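Local coordinates for HD domain-containing protein (Aquifex aeolicus, PDB 2HEK) that probably hydrolyses dGTP, as a metal-binding HD-domain protein, and binds GDP far from its zinc site, at residues L56-Y59 and H60-R64; L149-E152 and I153-E157; F270-D273 and F274-F278; E290-E293 and K294-E297. All coordinates share one frame; numbering follows the deposited sequence.

Contact 1: residues L56-Y59 and H60-R64; sequences LGVY and HITER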
loop_
_atom_site.group_PDB
_atom_site.type_symbol
_atom_site.label_atom_id
_atom_site.label_comp_id
_atom_site.label_asym_id
_atom_site.label_seq_id
_atom_site.Cartn_x
_atom_site.Cartn_y
_atom_site.Cartn_z
ATOM N N LEU A 56 15.007 8.937 14.900
ATOM C CA LEU A 56 13.888 9.876 14.651
ATOM C C LEU A 56 12.579 9.130 14.692
ATOM O O LEU A 56 11.589 9.615 15.220
ATOM C CB LEU A 56 14.037 10.553 13.258
ATOM C CG LEU A 56 15.209 11.517 13.008
ATOM C CD1 LEU A 56 15.084 12.257 11.673
ATOM C CD2 LEU A 56 15.230 12.531 14.110
ATOM N N GLY A 57 12.582 7.921 14.142
ATOM C CA GLY A 57 11.394 7.056 14.156
ATOM C C GLY A 57 11.032 6.621 15.563
ATOM O O GLY A 57 9.857 6.605 15.936
ATOM N N VAL A 58 12.036 6.266 16.366
ATOM C CA VAL A 58 11.760 5.919 17.795
ATOM C C VAL A 58 11.132 7.108 18.565
ATOM O O VAL A 58 10.119 6.964 19.278
ATOM C CB VAL A 58 13.019 5.395 18.501
ATOM C CG1 VAL A 58 12.707 5.091 19.985
ATOM C CG2 VAL A 58 13.530 4.113 17.822
ATOM N N TYR A 59 11.728 8.291 18.398
ATOM C CA TYR A 59 11.157 9.528 18.931
ATOM C C TYR A 59 9.678 9.671 18.503
ATOM O O TYR A 59 8.832 9.947 19.323
ATOM C CB TYR A 59 11.967 10.713 18.444
ATOM C CG TYR A 59 11.407 12.094 18.730
ATOM C CD1 TYR A 59 10.464 12.700 17.870
ATOM C CD2 TYR A 59 11.869 12.828 19.840
ATOM C CE1 TYR A 59 9.951 14.016 18.151
ATOM C CE2 TYR A 59 11.390 14.124 20.113
ATOM C CZ TYR A 59 10.440 14.713 19.269
ATOM O OH TYR A 59 9.982 15.988 19.574
ATOM N N HIS A 60 9.375 9.482 17.225
ATOM C CA HIS A 60 8.002 9.626 16.717
ATOM C C HIS A 60 7.041 8.558 17.272
ATOM O O HIS A 60 5.903 8.870 17.706
ATOM C CB HIS A 60 8.057 9.540 15.178
ATOM C CG HIS A 60 6.712 9.497 14.539
ATOM N ND1 HIS A 60 5.915 10.611 14.418
ATOM C CD2 HIS A 60 6.015 8.469 13.994
ATOM C CE1 HIS A 60 4.779 10.273 13.823
ATOM N NE2 HIS A 60 4.822 8.981 13.550
ATOM N N ILE A 61 7.469 7.294 17.292
ATOM C CA ILE A 61 6.620 6.244 17.872
ATOM C C ILE A 61 6.433 6.419 19.393
ATOM O O ILE A 61 5.334 6.204 19.914
ATOM C CB ILE A 61 7.144 4.805 17.545
ATOM C CG1 ILE A 61 6.998 4.562 16.051
ATOM C CG2 ILE A 61 6.319 3.702 18.309
ATOM C CD1 ILE A 61 5.517 4.503 15.574
ATOM N N THR A 62 7.494 6.841 20.090
ATOM C CA THR A 62 7.382 7.147 21.518
ATOM C C THR A 62 6.322 8.220 21.749
ATOM O O THR A 62 5.513 8.073 22.659
ATOM C CB THR A 62 8.730 7.608 22.113
ATOM O OG1 THR A 62 9.706 6.569 21.888
ATOM C CG2 THR A 62 8.593 7.845 23.624
ATOM N N GLU A 63 6.345 9.286 20.943
ATOM C CA GLU A 63 5.308 10.349 20.992
ATOM C C GLU A 63 3.911 9.770 20.897
ATOM O O GLU A 63 3.016 10.081 21.724
ATOM C CB GLU A 63 5.518 11.372 19.870
ATOM C CG GLU A 63 4.640 12.662 19.945
ATOM C CD GLU A 63 5.206 13.738 19.025
ATOM O OE1 GLU A 63 5.282 13.492 17.792
ATOM O OE2 GLU A 63 5.608 14.825 19.530
ATOM N N ARG A 64 3.713 8.920 19.890
ATOM C CA ARG A 64 2.425 8.303 19.630
ATOM C C ARG A 64 1.959 7.472 20.815
ATOM O O ARG A 64 0.799 7.582 21.253
ATOM C CB ARG A 64 2.516 7.427 18.359
ATOM C CG ARG A 64 2.583 8.214 17.056
ATOM C CD ARG A 64 1.198 8.733 16.648
ATOM N NE ARG A 64 1.179 9.284 15.282
ATOM C CZ ARG A 64 1.390 10.566 14.968
ATOM N NH1 ARG A 64 1.636 11.463 15.918
ATOM N NH2 ARG A 64 1.352 10.955 13.694
#
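Leu56 to Arg64 wind as one unbroken piece of alpha helix, in which His60, Ile61, Thr62 and Glu63 each send their backbone N-H to the carbonyl four residues back; the straightest of these bonds, at 170°, joins Ile61 N to Gly57 O over 2.8 Å. One carbonyl has a second donor. Val58 O takes Thr62 N at 2.8 Å and also Thr62 OG1 at 2.7 Å, the hydroxyl coming in from above the carbonyl plane, 45° out of it. A chi1 of -58° makes this possible, because it sets OG1 opposite the carbonyl carbon of Thr62 and swings it back along the helix. The methyl CG1 of Val58 lies 3.8 Å from the same Thr62 OG1. Ile61 brings its CG1 to 3.5 Å from Gly57 O before the end of its side chain leads away. Tyr59 turns its ring obliquely past the next amide, with CD1 3.5 Å from His60 N. The hydroxyl of Thr62 is also hydrogen-bonded to Ser160 OG, and Glu63 makes a salt bridge with Lys78. Val58 packs beside His54 and Asp161, two of the zinc ligands, which places this turn next to the metal centre of the HD domain. Around this turn of helix 51-69, helix 160-173 meets Val58 and Ile61, helix 74-82 meets Leu56, Tyr59 and Thr62, and strand 11-16 is reached by Tyr59 and His60.

Contact 2: residues L149-E152 and I153-E157; sequences LLSE and IITGE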
loop_
_atom_site.group_PDB
_atom_site.type_symbol
_atom_site.label_atom_id
_atom_site.label_comp_id
_atom_site.label_asym_id
_atom_site.label_seq_id
_atom_site.Cartn_x
_atom_site.Cartn_y
_atom_site.Cartn_z
ATOM N N LEU A 149 7.736 2.111 34.048
ATOM C CA LEU A 149 6.703 2.333 33.026
ATOM C C LEU A 149 7.293 3.044 31.799
ATOM O O LEU A 149 7.029 2.660 30.654
ATOM C CB LEU A 149 5.516 3.154 33.584
ATOM C CG LEU A 149 4.444 3.631 32.597
ATOM C CD1 LEU A 149 3.711 2.433 31.942
ATOM C CD2 LEU A 149 3.430 4.552 33.264
ATOM N N LEU A 150 8.069 4.100 32.045
ATOM C CA LEU A 150 8.595 4.906 30.964
ATOM C C LEU A 150 9.575 4.096 30.161
ATOM O O LEU A 150 9.567 4.172 28.927
ATOM C CB LEU A 150 9.243 6.225 31.492
ATOM C CG LEU A 150 8.292 7.233 32.164
ATOM C CD1 LEU A 150 9.026 8.526 32.530
ATOM C CD2 LEU A 150 7.110 7.561 31.224
ATOM N N SER A 151 10.397 3.297 30.854
ATOM C CA SER A 151 11.383 2.462 30.189
ATOM C C SER A 151 10.715 1.383 29.320
ATOM O O SER A 151 11.207 1.087 28.225
ATOM C CB SER A 151 12.292 1.801 31.208
ATOM O OG SER A 151 13.363 1.191 30.533
ATOM N N GLU A 152 9.593 0.829 29.802
ATOM C CA GLU A 152 8.780 -0.157 29.047
ATOM C C GLU A 152 8.272 0.428 27.724
ATOM O O GLU A 152 8.181 -0.287 26.718
ATOM C CB GLU A 152 7.559 -0.609 29.857
ATOM C CG GLU A 152 7.870 -1.640 30.915
ATOM C CD GLU A 152 6.641 -2.094 31.736
ATOM O OE1 GLU A 152 5.486 -1.657 31.502
ATOM O OE2 GLU A 152 6.864 -2.890 32.668
ATOM N N ILE A 153 7.936 1.718 27.739
ATOM C CA ILE A 153 7.436 2.381 26.539
ATOM C C ILE A 153 8.464 2.301 25.394
ATOM O O ILE A 153 8.093 2.137 24.235
ATOM C CB ILE A 153 6.973 3.827 26.826
ATOM C CG1 ILE A 153 5.700 3.805 27.699
ATOM C CG2 ILE A 153 6.790 4.652 25.489
ATOM C CD1 ILE A 153 5.219 5.208 28.174
ATOM N N ILE A 154 9.738 2.361 25.735
ATOM C CA ILE A 154 10.817 2.312 24.761
ATOM C C ILE A 154 11.387 0.914 24.506
ATOM O O ILE A 154 11.551 0.536 23.337
ATOM C CB ILE A 154 11.976 3.254 25.126
ATOM C CG1 ILE A 154 11.502 4.709 25.151
ATOM C CG2 ILE A 154 13.136 3.135 24.078
ATOM C CD1 ILE A 154 12.488 5.543 25.966
ATOM N N THR A 155 11.642 0.140 25.576
ATOM C CA THR A 155 12.487 -1.056 25.512
ATOM C C THR A 155 11.682 -2.344 25.726
ATOM O O THR A 155 12.239 -3.448 25.644
ATOM C CB THR A 155 13.612 -1.013 26.605
ATOM O OG1 THR A 155 12.988 -0.955 27.885
ATOM C CG2 THR A 155 14.543 0.268 26.455
ATOM N N GLY A 156 10.381 -2.226 25.992
ATOM C CA GLY A 156 9.542 -3.413 26.247
ATOM C C GLY A 156 9.298 -4.245 24.996
ATOM O O GLY A 156 9.810 -3.923 23.916
ATOM N N GLU A 157 8.523 -5.320 25.128
ATOM C CA GLU A 157 8.396 -6.281 24.036
ATOM C C GLU A 157 7.809 -5.636 22.770
ATOM O O GLU A 157 8.315 -5.885 21.676
ATOM C CB GLU A 157 7.614 -7.534 24.446
ATOM C CG GLU A 157 8.360 -8.491 25.368
ATOM C CD GLU A 157 9.658 -9.074 24.768
ATOM O OE1 GLU A 157 9.726 -9.385 23.542
ATOM O OE2 GLU A 157 10.630 -9.229 25.541
#
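Ser151 O is gripped by three donors from the last turn of the helix: Thr155 N at 2.8 Å, Thr155 OG1 at 2.7 Å, and, weakly, Ile154 N at 3.2 Å. The amide of Thr155 comes almost straight onto the carbonyl, whereas its hydroxyl sits well above the carbonyl plane, 57° out of it. To get there, OG1 takes the crowded position between the backbone N and the carbonyl carbon (chi1 60°), with CG2 anti to the latter. Ser151 directs its own hydroxyl to Ile137 O in helix 128-139. One residue further along, Gly156 N reaches Glu152 O at 3.0 Å as the chain leaves the helix. Ile153 N divides its hydrogen between Leu149 O and, weakly, Leu150 O, while CD1 of Ile153 touches CD2 of Leu150 at 4.3 Å, both side chains also meeting Val71. Glu152 turns to strand 195-199, its OE1 bonded to Val196 N. The backbones of Ile153 and Ile154 bond to Ser160 and Asp161, the latter a zinc ligand, tying the end of helix 145-155 to the start of helix 160-173 within the HD domain; Thr155 touches His84 of the probable HD motif. Doubling the backbone bond with a threonine hydroxyl probably helps satisfy the carbonyl of the buried Ser151 where the regular helical ladder runs out, and gives the polar end of Thr155 a partner inside its own turn.

Contact 3: residues F270-D273 and F274-F278; sequences FRED and FERIF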
loop_
_atom_site.group_PDB
_atom_site.type_symbol
_atom_site.label_atom_id
_atom_site.label_comp_id
_atom_site.label_asym_id
_atom_site.label_seq_id
_atom_site.Cartn_x
_atom_site.Cartn_y
_atom_site.Cartn_z
ATOM N N PHE A 270 45.146 -7.379 6.823
ATOM C CA PHE A 270 43.743 -7.776 6.953
ATOM C C PHE A 270 43.127 -8.294 5.657
ATOM O O PHE A 270 41.918 -8.159 5.455
ATOM C CB PHE A 270 42.910 -6.572 7.418
ATOM C CG PHE A 270 43.313 -6.018 8.755
ATOM C CD1 PHE A 270 43.499 -4.651 8.919
ATOM C CD2 PHE A 270 43.488 -6.855 9.854
ATOM C CE1 PHE A 270 43.861 -4.125 10.154
ATOM C CE2 PHE A 270 43.856 -6.337 11.098
ATOM C CZ PHE A 270 44.047 -4.973 11.247
ATOM N N ARG A 271 43.934 -8.883 4.782
ATOM C CA ARG A 271 43.457 -9.164 3.434
ATOM C C ARG A 271 42.418 -10.276 3.356
ATOM O O ARG A 271 41.481 -10.195 2.559
ATOM C CB ARG A 271 44.610 -9.433 2.465
ATOM C CG ARG A 271 44.276 -9.069 1.023
ATOM C CD ARG A 271 44.043 -7.555 0.902
ATOM N NE ARG A 271 43.197 -7.178 -0.231
ATOM C CZ ARG A 271 42.865 -5.923 -0.521
ATOM N NH1 ARG A 271 43.309 -4.928 0.235
ATOM N NH2 ARG A 271 42.093 -5.663 -1.570
ATOM N N GLU A 272 42.592 -11.323 4.152
ATOM C CA GLU A 272 41.658 -12.424 4.090
ATOM C C GLU A 272 40.321 -12.053 4.714
ATOM O O GLU A 272 39.300 -12.514 4.245
ATOM C CB GLU A 272 42.245 -13.716 4.653
ATOM C CG GLU A 272 42.897 -14.557 3.543
ATOM C CD GLU A 272 43.626 -15.793 4.047
ATOM O OE1 GLU A 272 42.960 -16.723 4.573
ATOM O OE2 GLU A 272 44.874 -15.839 3.894
ATOM N N ASP A 273 40.353 -11.207 5.747
ATOM C CA ASP A 273 39.153 -10.541 6.287
ATOM C C ASP A 273 38.403 -9.820 5.184
ATOM O O ASP A 273 37.205 -10.026 5.013
ATOM C CB ASP A 273 39.529 -9.499 7.343
ATOM C CG ASP A 273 40.223 -10.096 8.540
ATOM O OD1 ASP A 273 41.442 -9.832 8.712
ATOM O OD2 ASP A 273 39.548 -10.816 9.306
ATOM N N PHE A 274 39.123 -8.970 4.451
ATOM C CA PHE A 274 38.543 -8.197 3.369
ATOM C C PHE A 274 37.908 -9.103 2.330
ATOM O O PHE A 274 36.803 -8.852 1.883
ATOM C CB PHE A 274 39.573 -7.263 2.695
ATOM C CG PHE A 274 39.090 -6.678 1.377
ATOM C CD1 PHE A 274 38.386 -5.479 1.343
ATOM C CD2 PHE A 274 39.326 -7.344 0.173
ATOM C CE1 PHE A 274 37.931 -4.949 0.129
ATOM C CE2 PHE A 274 38.872 -6.824 -1.049
ATOM C CZ PHE A 274 38.171 -5.628 -1.071
ATOM N N GLU A 275 38.613 -10.152 1.931
ATOM C CA GLU A 275 38.083 -11.055 0.914
ATOM C C GLU A 275 36.790 -11.761 1.343
ATOM O O GLU A 275 35.833 -11.853 0.563
ATOM C CB GLU A 275 39.141 -12.071 0.524
ATOM C CG GLU A 275 40.300 -11.403 -0.242
ATOM C CD GLU A 275 41.400 -12.361 -0.650
ATOM O OE1 GLU A 275 41.185 -13.597 -0.559
ATOM O OE2 GLU A 275 42.483 -11.865 -1.068
ATOM N N ARG A 276 36.777 -12.230 2.585
ATOM C CA ARG A 276 35.631 -12.967 3.161
ATOM C C ARG A 276 34.385 -12.095 3.281
ATOM O O ARG A 276 33.247 -12.581 3.164
ATOM C CB ARG A 276 36.004 -13.481 4.557
ATOM C CG ARG A 276 36.986 -14.651 4.500
ATOM C CD ARG A 276 37.591 -14.968 5.869
ATOM N NE ARG A 276 38.478 -16.134 5.769
ATOM C CZ ARG A 276 38.978 -16.826 6.789
ATOM N NH1 ARG A 276 38.686 -16.503 8.042
ATOM N NH2 ARG A 276 39.781 -17.860 6.544
ATOM N N ILE A 277 34.604 -10.811 3.547
ATOM C CA ILE A 277 33.486 -9.897 3.780
ATOM C C ILE A 277 33.052 -9.180 2.498
ATOM O O ILE A 277 31.865 -9.099 2.225
ATOM C CB ILE A 277 33.805 -8.852 4.834
ATOM C CG1 ILE A 277 34.077 -9.516 6.191
ATOM C CG2 ILE A 277 32.612 -7.842 4.954
ATOM C CD1 ILE A 277 34.764 -8.606 7.194
ATOM N N PHE A 278 34.021 -8.675 1.726
ATOM C CA PHE A 278 33.712 -7.779 0.609
ATOM C C PHE A 278 33.920 -8.340 -0.796
ATOM O O PHE A 278 33.429 -7.754 -1.768
ATOM C CB PHE A 278 34.468 -6.464 0.778
ATOM C CG PHE A 278 33.929 -5.606 1.878
ATOM C CD1 PHE A 278 34.726 -5.257 2.951
ATOM C CD2 PHE A 278 32.593 -5.166 1.854
ATOM C CE1 PHE A 278 34.233 -4.462 3.973
ATOM C CE2 PHE A 278 32.087 -4.393 2.866
ATOM C CZ PHE A 278 32.910 -4.028 3.935
#
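A bend at chi2 (64°), after a first torsion that sets CG opposite the backbone N, turns the Arg271 chain to run in the same direction as that of Phe274, whose ring is likewise swung opposite its N. The two side chains therefore lie next to each other, and the guanidinium covers one face of the ring in a cation-pi contact: Arg271 CZ stands 4.3 Å from the ring centroid of Phe274, 27° off the normal. The planes are tilted by 37°, which brings the NH2 end lowest, Arg271 NH2 lying 3.5 Å from Phe274 CE2. This i to i+3 pairing belongs to the first turn of the short helix 271-278, which begins with Phe274 N bonded to Phe270 O at 3.1 Å and packs against helices 224-240 and 257-266 in the HD-associated region. Were the guanidinium of Arg271 lost to an alanine, that face of Phe274 would probably be left without its cation and Phe265 O without the weak bond from NH1. Further round, Glu275 folds its CG to 3.3 Å from Arg271 O and makes a salt bridge through OE1 with Lys281. Glu272 OE1 and Arg276 NH2 form a long salt bridge of 3.9 Å; the oxygen lies well off the guanidinium plane, and only the charges attract. Asp273 makes a salt bridge with Lys239, Phe270 meets Phe236 edge-to-face, and Phe278 packs on Tyr33 of the second subunit.

Contact 4: residues E290-E293 and K294-E297; sequences ENYE and KFSE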
loop_
_atom_site.group_PDB
_atom_site.type_symbol
_atom_site.label_atom_id
_atom_site.label_comp_id
_atom_site.label_asym_id
_atom_site.label_seq_id
_atom_site.Cartn_x
_atom_site.Cartn_y
_atom_site.Cartn_z
ATOM N N GLU A 290 17.347 -27.605 11.778
ATOM C CA GLU A 290 16.613 -27.343 13.002
ATOM C C GLU A 290 16.865 -28.452 14.026
ATOM O O GLU A 290 16.310 -28.420 15.119
ATOM C CB GLU A 290 15.112 -27.254 12.721
ATOM C CG GLU A 290 14.791 -25.954 12.034
ATOM C CD GLU A 290 13.402 -25.944 11.448
ATOM O OE1 GLU A 290 12.415 -26.054 12.199
ATOM O OE2 GLU A 290 13.300 -25.812 10.209
ATOM N N ASN A 291 17.689 -29.448 13.660
ATOM C CA ASN A 291 17.859 -30.668 14.444
ATOM C C ASN A 291 19.200 -30.626 15.114
ATOM O O ASN A 291 20.217 -30.755 14.434
ATOM C CB ASN A 291 17.739 -31.851 13.475
ATOM C CG ASN A 291 18.068 -33.203 14.109
ATOM O OD1 ASN A 291 18.827 -33.315 15.068
ATOM N ND2 ASN A 291 17.489 -34.239 13.545
ATOM N N TYR A 292 19.213 -30.442 16.432
ATOM C CA TYR A 292 20.460 -30.294 17.170
ATOM C C TYR A 292 21.343 -31.531 17.056
ATOM O O TYR A 292 22.573 -31.410 17.010
ATOM C CB TYR A 292 20.216 -29.971 18.630
ATOM C CG TYR A 292 21.487 -29.641 19.403
ATOM C CD1 TYR A 292 22.038 -28.356 19.361
ATOM C CD2 TYR A 292 22.139 -30.613 20.188
ATOM C CE1 TYR A 292 23.207 -28.032 20.080
ATOM C CE2 TYR A 292 23.310 -30.293 20.922
ATOM C CZ TYR A 292 23.828 -29.003 20.858
ATOM O OH TYR A 292 24.970 -28.669 21.564
ATOM N N GLU A 293 20.719 -32.710 16.981
ATOM C CA GLU A 293 21.483 -33.945 16.869
ATOM C C GLU A 293 22.218 -34.049 15.537
ATOM O O GLU A 293 23.395 -34.379 15.532
ATOM C CB GLU A 293 20.618 -35.185 17.113
ATOM C CG GLU A 293 21.479 -36.410 17.431
ATOM C CD GLU A 293 20.682 -37.693 17.703
ATOM O OE1 GLU A 293 19.440 -37.639 17.901
ATOM O OE2 GLU A 293 21.337 -38.760 17.714
ATOM N N LYS A 294 21.539 -33.766 14.420
ATOM C CA LYS A 294 22.201 -33.724 13.111
ATOM C C LYS A 294 23.379 -32.723 13.099
ATOM O O LYS A 294 24.494 -33.036 12.628
ATOM C CB LYS A 294 21.183 -33.406 12.021
ATOM C CG LYS A 294 21.632 -33.661 10.584
ATOM C CD LYS A 294 20.565 -33.141 9.613
ATOM C CE LYS A 294 20.564 -33.892 8.279
ATOM N NZ LYS A 294 21.490 -33.304 7.251
ATOM N N PHE A 295 23.136 -31.532 13.638
ATOM C CA PHE A 295 24.197 -30.533 13.841
ATOM C C PHE A 295 25.391 -31.102 14.631
ATOM O O PHE A 295 26.519 -31.050 14.146
ATOM C CB PHE A 295 23.628 -29.281 14.535
ATOM C CG PHE A 295 24.665 -28.286 14.968
ATOM C CD1 PHE A 295 25.368 -27.521 14.027
ATOM C CD2 PHE A 295 24.930 -28.092 16.314
ATOM C CE1 PHE A 295 26.328 -26.598 14.427
ATOM C CE2 PHE A 295 25.896 -27.184 16.730
ATOM C CZ PHE A 295 26.591 -26.417 15.777
ATOM N N SER A 296 25.134 -31.608 15.840
ATOM C CA SER A 296 26.190 -32.143 16.723
ATOM C C SER A 296 26.997 -33.252 16.053
ATOM O O SER A 296 28.231 -33.288 16.172
ATOM C CB SER A 296 25.612 -32.677 18.036
ATOM O OG SER A 296 24.838 -31.694 18.705
ATOM N N GLU A 297 26.296 -34.139 15.347
ATOM C CA GLU A 297 26.938 -35.253 14.658
ATOM C C GLU A 297 27.749 -34.828 13.421
ATOM O O GLU A 297 28.809 -35.397 13.152
ATOM C CB GLU A 297 25.896 -36.281 14.218
ATOM C CG GLU A 297 26.488 -37.584 13.707
ATOM C CD GLU A 297 27.127 -38.406 14.810
ATOM O OE1 GLU A 297 27.106 -37.956 15.974
ATOM O OE2 GLU A 297 27.647 -39.499 14.510
#
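Asn291 and Lys294 meet where the chain enters helix 292-305, and from there three backbone bonds follow in regular i to i+4 order: Phe295 N to Asn291 O, almost perfectly straight at 177°, Ser296 N to Tyr292 O, and Glu297 N to Glu293 O. Asn291 closes the open end of the first turn with its side chain. Its CG stands anti to the backbone N (chi1 173°), and this carries OD1 to 2.8 Å from Lys294 N; the donor approaches from above the amide plane, and CG of Asn291 lies 3.8 Å from CB of Lys294. Tyr292 O is held twice, by Ser296 N at 2.8 Å and by Ser296 OG, also at 2.8 Å, from opposite faces of its carbonyl plane. The same hydroxyl oxygen sits over one face of the tyrosine ring, with Ser296 OG only 3.0 Å from Tyr292 CE2. Without the hydroxyl of Ser296, as with an alanine here, Tyr292 O would probably lose its second donor and the ring its neighbour. On the same side of the ring, nearer CE1, Tyr292 meets Phe295 obliquely, CE1 to CD2 at 4.1 Å, with the ring planes at 52°. Both rings also touch Tyr352, and Phe295 packs on Phe313, so the aromatic side of the turn faces the antiparallel sheet made by strands 284-289, 349-356 and 311-318. Such an asparagine at the N-cap, bonding to the amide three residues on, is a classic helix start, here leading out of strand 284-289.

In the fold
Contacts 1 and 2 belong together: both lie in the HD domain, their centres are 13 Å apart, and Thr62 of the one packs on Ile153 and Ile154 of the other, with Thr62 CG2 4.1 Å from Ile153 CG2. They also back onto the zinc site, the side chain of Val58 being about 5 Å from the metal and that of Ile154 about 7 Å. Contacts 3 and 4 occupy the HD-associated region, their centres 30 Å apart and their nearest atoms about 17 Å. Contact 3 lies on the side of the chain's centre opposite contact 1, 38 Å between centres; its Arg276 side chain comes within about 11 Å of a bound GDP, while contact 4 stays away from the known sites.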